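Local coordinates for protein cysteine protease (Xylella fastidiosa, PDB 3OIS) that probably acts as a papain-family cysteine protease, cleaving peptide bonds, and binds uridine-5'-diphosphate, at residues 247-252 and 269-274; 106-111 and 122-127. One frame throughout, in Å; residues are numbered along the deposited sequence.

Contact 1: 247-252 and 269-274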
loop_
_atom_site.group_PDB
_atom_site.type_symbol
_atom_site.label_atom_id
_atom_site.label_comp_id
_atom_site.label_asym_id
_atom_site.label_seq_id
_atom_site.Cartn_x
_atom_site.Cartn_y
_atom_site.Cartn_z
ATOM N N GLU A 247 -6.364 15.218 -17.925
ATOM C CA GLU A 247 -6.404 15.013 -19.387
ATOM C C GLU A 247 -7.003 13.649 -19.699
ATOM O O GLU A 247 -7.779 13.490 -20.659
ATOM C CB GLU A 247 -4.998 15.163 -19.981
ATOM C CG GLU A 247 -4.856 15.057 -21.543
ATOM C CD GLU A 247 -5.569 16.196 -22.284
ATOM O OE1 GLU A 247 -5.407 17.392 -21.903
ATOM O OE2 GLU A 247 -6.303 15.865 -23.258
ATOM N N ILE A 248 -6.682 12.650 -18.855
ATOM C CA ILE A 248 -7.203 11.303 -19.099
ATOM C C ILE A 248 -8.119 10.814 -17.923
ATOM O O ILE A 248 -8.634 9.717 -17.992
ATOM C CB ILE A 248 -6.034 10.320 -19.367
ATOM C CG1 ILE A 248 -5.123 10.225 -18.117
ATOM C CG2 ILE A 248 -5.236 10.793 -20.679
ATOM C CD1 ILE A 248 -4.235 9.004 -18.125
ATOM N N ARG A 249 -8.323 11.647 -16.890
ATOM C CA ARG A 249 -9.195 11.340 -15.726
ATOM C C ARG A 249 -8.779 9.970 -15.136
ATOM O O ARG A 249 -9.595 9.064 -14.936
ATOM C CB ARG A 249 -10.697 11.386 -16.105
ATOM C CG ARG A 249 -11.186 12.825 -16.546
ATOM C CD ARG A 249 -12.656 12.764 -17.047
ATOM N NE ARG A 249 -13.465 12.034 -16.051
ATOM C CZ ARG A 249 -13.951 12.537 -14.911
ATOM N NH1 ARG A 249 -14.618 11.725 -14.076
ATOM N NH2 ARG A 249 -13.813 13.842 -14.608
ATOM N N HIS A 250 -7.489 9.863 -14.887
ATOM C CA HIS A 250 -6.912 8.701 -14.097
ATOM C C HIS A 250 -5.987 9.216 -12.998
ATOM O O HIS A 250 -5.360 10.260 -13.171
ATOM C CB HIS A 250 -6.131 7.745 -14.959
ATOM C CG HIS A 250 -6.955 6.865 -15.851
ATOM N ND1 HIS A 250 -7.747 7.359 -16.878
ATOM C CD2 HIS A 250 -7.086 5.518 -15.884
ATOM C CE1 HIS A 250 -8.340 6.343 -17.489
ATOM N NE2 HIS A 250 -7.926 5.215 -16.923
ATOM N N PHE A 251 -5.919 8.492 -11.883
ATOM C CA PHE A 251 -4.914 8.637 -10.828
ATOM C C PHE A 251 -3.772 7.686 -11.110
ATOM O O PHE A 251 -3.962 6.574 -11.666
ATOM C CB PHE A 251 -5.511 8.313 -9.420
ATOM C CG PHE A 251 -6.389 9.404 -8.876
ATOM C CD1 PHE A 251 -5.890 10.309 -7.964
ATOM C CD2 PHE A 251 -7.692 9.478 -9.250
ATOM C CE1 PHE A 251 -6.647 11.319 -7.404
ATOM C CE2 PHE A 251 -8.528 10.542 -8.726
ATOM C CZ PHE A 251 -8.005 11.450 -7.791
ATOM N N ARG A 252 -2.557 8.149 -10.800
ATOM C CA ARG A 252 -1.351 7.328 -11.056
ATOM C C ARG A 252 -1.030 6.530 -9.805
ATOM O O ARG A 252 -0.946 7.085 -8.692
ATOM C CB ARG A 252 -0.171 8.283 -11.302
ATOM C CG ARG A 252 1.124 7.598 -11.751
ATOM C CD ARG A 252 0.860 7.032 -13.108
ATOM N NE ARG A 252 2.154 6.656 -13.712
ATOM C CZ ARG A 252 2.277 6.051 -14.904
ATOM N NH1 ARG A 252 1.188 5.598 -15.579
ATOM N NH2 ARG A 252 3.515 5.850 -15.428
ATOM N N MET A 269 -5.422 4.502 -12.763
ATOM C CA MET A 269 -6.708 4.065 -12.244
ATOM C C MET A 269 -7.768 5.149 -12.575
ATOM O O MET A 269 -7.585 6.261 -12.184
ATOM C CB MET A 269 -6.689 3.896 -10.700
ATOM C CG MET A 269 -8.093 3.451 -10.192
ATOM S SD MET A 269 -8.012 3.060 -8.374
ATOM C CE MET A 269 -7.292 1.397 -8.449
ATOM N N PRO A 270 -8.889 4.798 -13.211
ATOM C CA PRO A 270 -9.895 5.821 -13.581
ATOM C C PRO A 270 -10.478 6.553 -12.366
ATOM O O PRO A 270 -10.633 5.964 -11.306
ATOM C CB PRO A 270 -11.047 5.012 -14.225
ATOM C CG PRO A 270 -10.458 3.611 -14.495
ATOM C CD PRO A 270 -9.251 3.431 -13.625
ATOM N N TYR A 271 -10.791 7.836 -12.524
ATOM C CA TYR A 271 -11.524 8.552 -11.499
ATOM C C TYR A 271 -12.754 7.833 -10.981
ATOM O O TYR A 271 -13.014 7.836 -9.773
ATOM C CB TYR A 271 -11.976 9.910 -12.095
ATOM C CG TYR A 271 -10.839 10.913 -12.223
ATOM C CD1 TYR A 271 -9.490 10.563 -12.013
ATOM C CD2 TYR A 271 -11.092 12.221 -12.618
ATOM C CE1 TYR A 271 -8.471 11.519 -12.159
ATOM C CE2 TYR A 271 -10.029 13.192 -12.789
ATOM C CZ TYR A 271 -8.738 12.832 -12.564
ATOM O OH TYR A 271 -7.691 13.756 -12.715
ATOM N N GLU A 272 -13.499 7.188 -11.888
ATOM C CA GLU A 272 -14.761 6.493 -11.491
ATOM C C GLU A 272 -14.463 5.209 -10.684
ATOM O O GLU A 272 -15.361 4.672 -9.998
ATOM C CB GLU A 272 -15.541 6.090 -12.763
ATOM C CG GLU A 272 -15.978 7.235 -13.748
ATOM C CD GLU A 272 -14.857 7.831 -14.684
ATOM O OE1 GLU A 272 -15.186 8.844 -15.389
ATOM O OE2 GLU A 272 -13.660 7.346 -14.725
ATOM N N TYR A 273 -13.250 4.706 -10.791
ATOM C CA TYR A 273 -12.890 3.508 -10.043
ATOM C C TYR A 273 -12.550 3.955 -8.614
ATOM O O TYR A 273 -13.150 3.476 -7.638
ATOM C CB TYR A 273 -11.697 2.881 -10.752
ATOM C CG TYR A 273 -11.370 1.426 -10.374
ATOM C CD1 TYR A 273 -11.215 0.504 -11.397
ATOM C CD2 TYR A 273 -11.236 0.979 -9.032
ATOM C CE1 TYR A 273 -10.887 -0.779 -11.151
ATOM C CE2 TYR A 273 -10.969 -0.386 -8.762
ATOM C CZ TYR A 273 -10.742 -1.245 -9.834
ATOM O OH TYR A 273 -10.469 -2.586 -9.650
ATOM N N ILE A 274 -11.577 4.869 -8.478
ATOM C CA ILE A 274 -11.136 5.252 -7.145
ATOM C C ILE A 274 -12.234 5.886 -6.263
ATOM O O ILE A 274 -12.185 5.764 -5.027
ATOM C CB ILE A 274 -9.887 6.196 -7.253
ATOM C CG1 ILE A 274 -9.028 6.093 -5.994
ATOM C CG2 ILE A 274 -10.386 7.637 -7.599
ATOM C CD1 ILE A 274 -7.564 6.803 -6.134
HETATM O O HOH W 1 -11.531 7.955 -16.401
#

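Contact 2: 106-111 and 122-127. With UDP (uridine-5'-diphosphate), chain E.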
loop_
_atom_site.group_PDB
_atom_site.type_symbol
_atom_site.label_atom_id
_atom_site.label_comp_id
_atom_site.label_asym_id
_atom_site.label_seq_id
_atom_site.Cartn_x
_atom_site.Cartn_y
_atom_site.Cartn_z
ATOM N N PHE A 106 9.523 -6.434 8.089
ATOM C CA PHE A 106 9.354 -5.931 9.455
ATOM C C PHE A 106 7.882 -5.378 9.628
ATOM O O PHE A 106 7.199 -5.606 10.676
ATOM C CB PHE A 106 10.319 -4.768 9.751
ATOM C CG PHE A 106 10.223 -4.242 11.153
ATOM C CD1 PHE A 106 10.995 -4.828 12.175
ATOM C CD2 PHE A 106 9.366 -3.163 11.474
ATOM C CE1 PHE A 106 10.906 -4.347 13.444
ATOM C CE2 PHE A 106 9.257 -2.689 12.788
ATOM C CZ PHE A 106 10.063 -3.326 13.775
ATOM N N ILE A 107 7.409 -4.612 8.679
ATOM C CA ILE A 107 6.044 -4.122 8.772
ATOM C C ILE A 107 5.077 -5.301 8.778
ATOM O O ILE A 107 4.204 -5.328 9.626
ATOM C CB ILE A 107 5.695 -3.091 7.705
ATOM C CG1 ILE A 107 6.592 -1.818 7.838
ATOM C CG2 ILE A 107 4.179 -2.645 7.696
ATOM C CD1 ILE A 107 6.545 -1.053 6.581
ATOM N N TYR A 108 5.222 -6.200 7.823
ATOM C CA TYR A 108 4.242 -7.302 7.614
ATOM C C TYR A 108 4.219 -8.237 8.833
ATOM O O TYR A 108 3.172 -8.725 9.212
ATOM C CB TYR A 108 4.523 -8.042 6.286
ATOM C CG TYR A 108 3.444 -9.056 5.870
ATOM C CD1 TYR A 108 2.055 -8.727 6.011
ATOM C CD2 TYR A 108 3.814 -10.263 5.254
ATOM C CE1 TYR A 108 1.070 -9.655 5.569
ATOM C CE2 TYR A 108 2.854 -11.229 4.872
ATOM C CZ TYR A 108 1.480 -10.895 5.061
ATOM O OH TYR A 108 0.583 -11.814 4.618
ATOM N N TYR A 109 5.376 -8.505 9.445
ATOM C CA TYR A 109 5.416 -9.413 10.608
ATOM C C TYR A 109 4.632 -8.755 11.756
ATOM O O TYR A 109 3.698 -9.360 12.357
ATOM C CB TYR A 109 6.896 -9.708 11.000
ATOM C CG TYR A 109 6.971 -10.605 12.198
ATOM C CD1 TYR A 109 7.116 -11.941 12.017
ATOM C CD2 TYR A 109 6.862 -10.109 13.488
ATOM C CE1 TYR A 109 7.116 -12.809 13.112
ATOM C CE2 TYR A 109 6.925 -11.006 14.612
ATOM C CZ TYR A 109 7.032 -12.278 14.395
ATOM O OH TYR A 109 7.101 -13.061 15.486
ATOM N N ASN A 110 4.904 -7.470 12.023
ATOM C CA ASN A 110 4.232 -6.829 13.075
ATOM C C ASN A 110 2.754 -6.579 12.824
ATOM O O ASN A 110 1.965 -6.621 13.766
ATOM C CB ASN A 110 5.030 -5.575 13.489
ATOM C CG ASN A 110 6.343 -5.988 14.190
ATOM O OD1 ASN A 110 6.321 -6.591 15.238
ATOM N ND2 ASN A 110 7.465 -5.698 13.565
ATOM N N GLU A 111 2.346 -6.349 11.573
ATOM C CA GLU A 111 0.905 -6.246 11.307
ATOM C C GLU A 111 0.199 -7.536 11.743
ATOM O O GLU A 111 -0.849 -7.465 12.305
ATOM C CB GLU A 111 0.615 -6.087 9.801
ATOM C CG GLU A 111 1.005 -4.750 9.259
ATOM C CD GLU A 111 0.958 -4.681 7.732
ATOM O OE1 GLU A 111 1.466 -5.581 7.062
ATOM O OE2 GLU A 111 0.307 -3.706 7.246
ATOM N N SER A 122 -1.700 -14.005 5.827
ATOM C CA SER A 122 -3.039 -13.587 6.058
ATOM C C SER A 122 -3.362 -12.281 5.376
ATOM O O SER A 122 -4.522 -11.892 5.326
ATOM C CB SER A 122 -3.256 -13.462 7.565
ATOM O OG SER A 122 -2.341 -12.476 8.051
ATOM N N GLY A 123 -2.336 -11.537 4.925
ATOM C CA GLY A 123 -2.580 -10.131 4.520
ATOM C C GLY A 123 -2.774 -9.280 5.812
ATOM O O GLY A 123 -2.444 -9.770 6.923
ATOM N N ALA A 124 -3.218 -8.041 5.655
ATOM C CA ALA A 124 -3.279 -7.095 6.753
ATOM C C ALA A 124 -4.178 -5.898 6.406
ATOM O O ALA A 124 -4.432 -5.598 5.203
ATOM C CB ALA A 124 -1.792 -6.609 7.084
ATOM N N MET A 125 -4.641 -5.208 7.452
ATOM C CA MET A 125 -5.359 -3.962 7.292
ATOM C C MET A 125 -4.308 -2.857 7.243
ATOM O O MET A 125 -3.312 -2.885 7.965
ATOM C CB MET A 125 -6.288 -3.725 8.498
ATOM C CG MET A 125 -7.382 -4.791 8.589
ATOM S SD MET A 125 -8.285 -4.437 10.182
ATOM C CE MET A 125 -9.548 -5.723 10.019
ATOM N N ILE A 126 -4.521 -1.917 6.336
ATOM C CA ILE A 126 -3.684 -0.678 6.288
ATOM C C ILE A 126 -3.533 -0.015 7.641
ATOM O O ILE A 126 -2.388 0.342 8.066
ATOM C CB ILE A 126 -4.224 0.315 5.252
ATOM C CG1 ILE A 126 -4.139 -0.425 3.896
ATOM C CG2 ILE A 126 -3.285 1.603 5.265
ATOM C CD1 ILE A 126 -4.877 0.351 2.841
ATOM N N ARG A 127 -4.644 0.041 8.371
ATOM C CA ARG A 127 -4.604 0.734 9.638
ATOM C C ARG A 127 -3.632 0.054 10.610
ATOM O O ARG A 127 -3.042 0.707 11.509
ATOM C CB ARG A 127 -5.990 0.878 10.257
ATOM C CG ARG A 127 -6.574 -0.485 10.861
ATOM C CD ARG A 127 -7.990 -0.316 11.540
ATOM N NE ARG A 127 -7.762 0.721 12.470
ATOM C CZ ARG A 127 -8.334 1.935 12.460
ATOM N NH1 ARG A 127 -9.456 2.226 11.741
ATOM N NH2 ARG A 127 -7.811 2.850 13.287
HETATM N N1 UDP E . -5.359 7.978 15.669
HETATM C C2 UDP E . -5.332 8.467 14.393
HETATM N N3 UDP E . -4.193 9.145 13.976
HETATM C C4 UDP E . -3.130 9.316 14.802
HETATM C C5 UDP E . -3.162 8.856 16.131
HETATM C C6 UDP E . -4.271 8.081 16.496
HETATM O O2 UDP E . -6.229 8.326 13.622
HETATM O O4 UDP E . -2.175 10.030 14.355
HETATM C "C1'" UDP E . -6.663 7.366 16.104
HETATM C "C2'" UDP E . -6.934 5.998 15.516
HETATM O "O2'" UDP E . -8.355 5.893 15.468
HETATM C "C3'" UDP E . -6.401 5.165 16.614
HETATM C "C4'" UDP E . -6.901 5.915 17.870
HETATM O "O4'" UDP E . -6.739 7.310 17.535
HETATM O "O3'" UDP E . -7.052 3.900 16.529
HETATM C "C5'" UDP E . -6.114 5.482 19.103
HETATM O "O5'" UDP E . -4.756 5.854 18.878
HETATM P PA UDP E . -3.693 5.955 19.975
HETATM O O1A UDP E . -2.306 5.953 19.461
HETATM O O2A UDP E . -4.018 7.044 20.938
HETATM O O3A UDP E . -3.990 4.528 20.703
HETATM P PB UDP E . -3.206 3.617 21.784
HETATM O O1B UDP E . -4.156 3.323 22.851
HETATM O O2B UDP E . -2.765 2.484 21.014
HETATM O O3B UDP E . -2.001 4.294 22.363
#

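Contact 1: 247-252 and 269-274
Phe251 and Tyr271 each turn CG anti to the carbonyl carbon (chi1 -75° in both), which brings their rings together at the end of a beta hairpin, where strand 266-270 gives way to helix 271-274. Two backbone bonds pair Phe251 with Met269 in antiparallel fashion; one step on, Arg249 O accepts from Tyr271 N (3.0 Å), extending the pairing into the helix's first turn. The Phe251 and Tyr271 rings meet obliquely, planes 54° apart, with Phe251 CE2 3.4 Å from Tyr271 CD1, while Ile274 CD1 lies over a Phe251 face. Such flat and branched apolar groups suit this buried side, which Leu194 and Leu198 of helix 191-199 also pack against. Tyr271 suits a place with an apolar face and a polar end: the Arg249 backbone and CB cover one face of its ring, and its OH bonds to Asp246 OD1. Arg249 belongs to a G1 beta bulge with His250, opposite Asp245. Pro270, at the helix N-cap, needs no N-H here and sets its CA over the His250 ring, 3.8 Å from the centroid. On the exposed side Arg249 NH1 forms a salt bridge with Glu272 OE1 (3.2 Å), meeting it from above the carboxylate plane, and a water joins Glu272 OE2 to Arg249 O.

Contact 2: 106-111 and 122-127
Tyr108 and Glu111, one turn apart on helix 104-114, grip the chain at Gly123 and Ala124, and here the packing is close. Tyr108 holds CG anti to its own N (chi1 -171°), sending the ring toward Gly123, edge first, so that its OH accepts from Gly123 N at 2.9 Å; Gly123 N lies at the ring edge, in its plane. The same OH is hydrogen-bonded to Asp121 OD1, so two polar partners fix the phenol end. Gly123 suits its place because its positive phi (74°) is readily adopted without a side chain. Next to it Ala124, small enough to sit against the helix, presses CB onto Glu111: 3.4 Å to CD and 3.7 Å to CB. The Glu111 carboxylate is buried, and the hydroxyl of Thr79, on helix 78-93, supplies a polar partner for OE2.

The contact slackens at both ends. Ser122, partly exposed, turns OG to Gly123 O. Beyond Met125, the N-cap of helix 126-135, Arg127 points away from helix 104-114; its NH2 forms a salt bridge with Asp44 and lies 3.5 Å from UDP O3'. This is packing of a helix against an irregular segment with a short, weakly bonded strand, in the helical domain of a papain-like fold, leading into the helix that lines the UDP pocket.

How the contacts relate
Contact 2 closes before contact 1 opens along the chain, and their centres lie 27 Å apart, on opposite sides of the chain's centre. Their nearest atoms are about 11 Å apart, so neither touches the other. Contact 2 belongs to the helical half, where both of its segments also touch helix 78-93; contact 1 lies in the antiparallel sheet half, on the hairpin of strands 250-254 and 266-270. The pair thus samples both halves of the two-domain build known from papain relatives. Strand 280-287 of the same sheet reaches across through Trp284, which touches Ile126 and Arg127. Arg127 is one of the UDP-pocket residues, which puts the nucleotide site close to contact 2, whereas contact 1 is structural packing remote from it.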